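Local coordinates for isoaspartyl dipeptidase (Fervidobacterium islandicum, PDB 7CDH), which probably hydrolyses isoaspartyl (beta-aspartyl) dipeptides as a zinc-dependent M38 metallopeptidase of the amidohydrolase family, a role linked to protein repair, at residues Val90-Gly95 with Phe339-Gly344. Residues are numbered along the deposited sequence; the frame is centred on the assembly and turned at random.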
loop_
_atom_site.group_PDB
_atom_site.type_symbol
_atom_site.label_atom_id
_atom_site.label_comp_id
_atom_site.label_asym_id
_atom_site.label_seq_id
_atom_site.Cartn_x
_atom_site.Cartn_y
_atom_site.Cartn_z
ATOM N N VAL A 90 31.625 17.779 25.360
ATOM C CA VAL A 90 30.415 16.933 25.148
ATOM C C VAL A 90 30.835 15.540 24.679
ATOM O O VAL A 90 31.383 15.434 23.585
ATOM C CB VAL A 90 29.489 17.614 24.138
ATOM C CG1 VAL A 90 28.298 16.729 23.817
ATOM C CG2 VAL A 90 29.050 18.979 24.665
ATOM N N THR A 91 30.599 14.515 25.490
ATOM C CA THR A 91 30.977 13.111 25.199
ATOM C C THR A 91 29.720 12.298 24.846
ATOM O O THR A 91 29.835 11.145 24.441
ATOM C CB THR A 91 31.726 12.481 26.393
ATOM O OG1 THR A 91 31.003 12.669 27.612
ATOM C CG2 THR A 91 33.111 13.049 26.566
ATOM N N THR A 92 28.543 12.833 25.094
ATOM C CA THR A 92 27.294 12.141 24.770
ATOM C C THR A 92 26.368 13.154 24.136
ATOM O O THR A 92 26.271 14.292 24.645
ATOM C CB THR A 92 26.652 11.462 25.971
ATOM O OG1 THR A 92 27.543 10.445 26.435
ATOM C CG2 THR A 92 25.309 10.857 25.621
ATOM N N VAL A 93 25.741 12.734 23.041
ATOM C CA VAL A 93 24.827 13.572 22.229
ATOM C C VAL A 93 23.565 12.759 21.969
ATOM O O VAL A 93 23.647 11.560 21.815
ATOM C CB VAL A 93 25.600 13.993 20.973
ATOM C CG1 VAL A 93 24.765 14.036 19.723
ATOM C CG2 VAL A 93 26.281 15.329 21.207
ATOM N N VAL A 94 22.427 13.411 22.009
ATOM C CA VAL A 94 21.123 12.851 21.591
ATOM C C VAL A 94 20.680 13.681 20.405
ATOM O O VAL A 94 20.463 14.919 20.597
ATOM C CB VAL A 94 20.078 12.859 22.708
ATOM C CG1 VAL A 94 18.874 12.049 22.271
ATOM C CG2 VAL A 94 20.619 12.285 24.003
ATOM N N GLY A 95 20.625 13.022 19.237
ATOM C CA GLY A 95 20.357 13.647 17.924
ATOM C C GLY A 95 18.891 13.549 17.574
ATOM O O GLY A 95 18.290 12.481 17.794
ATOM N N PHE A 339 17.228 9.861 30.434
ATOM C CA PHE A 339 17.463 8.894 29.326
ATOM C C PHE A 339 17.838 7.512 29.852
ATOM O O PHE A 339 18.015 6.641 28.996
ATOM C CB PHE A 339 18.551 9.423 28.381
ATOM C CG PHE A 339 18.090 10.645 27.646
ATOM C CD1 PHE A 339 17.114 10.545 26.666
ATOM C CD2 PHE A 339 18.545 11.895 28.006
ATOM C CE1 PHE A 339 16.646 11.675 26.023
ATOM C CE2 PHE A 339 18.075 13.023 27.366
ATOM C CZ PHE A 339 17.119 12.912 26.387
ATOM N N LYS A 340 17.906 7.316 31.169
ATOM C CA LYS A 340 18.320 6.054 31.847
ATOM C C LYS A 340 19.686 5.599 31.324
ATOM O O LYS A 340 19.792 4.442 30.871
ATOM C CB LYS A 340 17.284 4.948 31.670
ATOM C CG LYS A 340 15.871 5.319 32.095
ATOM C CD LYS A 340 15.441 4.759 33.432
ATOM C CE LYS A 340 13.985 5.039 33.763
ATOM N NZ LYS A 340 13.073 4.570 32.688
ATOM N N LEU A 341 20.691 6.479 31.362
ATOM C CA LEU A 341 22.056 6.145 30.903
ATOM C C LEU A 341 22.960 5.880 32.110
ATOM O O LEU A 341 22.848 6.584 33.113
ATOM C CB LEU A 341 22.601 7.308 30.076
ATOM C CG LEU A 341 21.725 7.734 28.909
ATOM C CD1 LEU A 341 22.335 8.933 28.201
ATOM C CD2 LEU A 341 21.497 6.572 27.938
ATOM N N ASN A 342 23.913 4.965 31.955
ATOM C CA ASN A 342 24.998 4.748 32.927
ATOM C C ASN A 342 26.102 5.756 32.620
ATOM O O ASN A 342 27.248 5.358 32.442
ATOM C CB ASN A 342 25.306 3.253 33.037
ATOM C CG ASN A 342 24.163 2.585 33.779
ATOM O OD1 ASN A 342 23.403 1.809 33.199
ATOM N ND2 ASN A 342 23.945 2.980 35.030
ATOM N N LYS A 343 25.760 7.038 32.716
ATOM C CA LYS A 343 26.691 8.162 32.460
ATOM C C LYS A 343 26.471 9.246 33.522
ATOM O O LYS A 343 25.572 9.078 34.364
ATOM C CB LYS A 343 26.468 8.669 31.035
ATOM C CG LYS A 343 26.628 7.610 29.960
ATOM C CD LYS A 343 26.744 8.173 28.561
ATOM C CE LYS A 343 26.992 7.087 27.544
ATOM N NZ LYS A 343 28.377 6.557 27.633
ATOM N N GLY A 344 27.258 10.318 33.485
ATOM C CA GLY A 344 27.060 11.491 34.362
ATOM C C GLY A 344 27.641 11.316 35.769
ATOM O O GLY A 344 27.603 12.296 36.549
#
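Val94 sets its CG2 methyl over one face of the Phe339 ring, 4.3 Å from the ring centroid. The line from CG2 to the centroid lies 11° off the ring normal, so the methyl sits above the middle of the ring in a CH-pi contact. CG1 of the valine stands anti to the backbone N (chi1 -170°), which turns CG2, anti to the carbonyl carbon, onto the ring. Ile152 and Tyr126, on the next strands of the sheet, also touch both side chains. Beside this pair, Leu341 CD1 lies 4.4 Å from Thr92 CG2, a looser apolar contact.

Lys343 meets the same threonine with its aliphatic chain. Its CD is 3.2 Å from Thr92 OG1, and CE follows at 3.6 Å. The chain runs extended as far as CE and then bends at chi4 (-73°). The bend turns NZ away from the hydroxyl, to a salt bridge with Asp353, with a weak hydrogen bond to Asn122 as well. A methionine in its place has no ammonium, and is likely to leave the carboxylate of Asp353 without its charged mate and Asn122 without the weak bond from NZ.

The chain reaches Leu341 through a Schellman motif, with Lys340 at positive phi after helix 333-339. Strand 90-95 pairs in parallel with strands 51-59 and 122-127. Thr92 and Val94 both point from it toward the segment 339-344. The contact thus packs the end of a late helix and its following loop against a parallel barrel strand, within the TIM-barrel fold of the amidohydrolases.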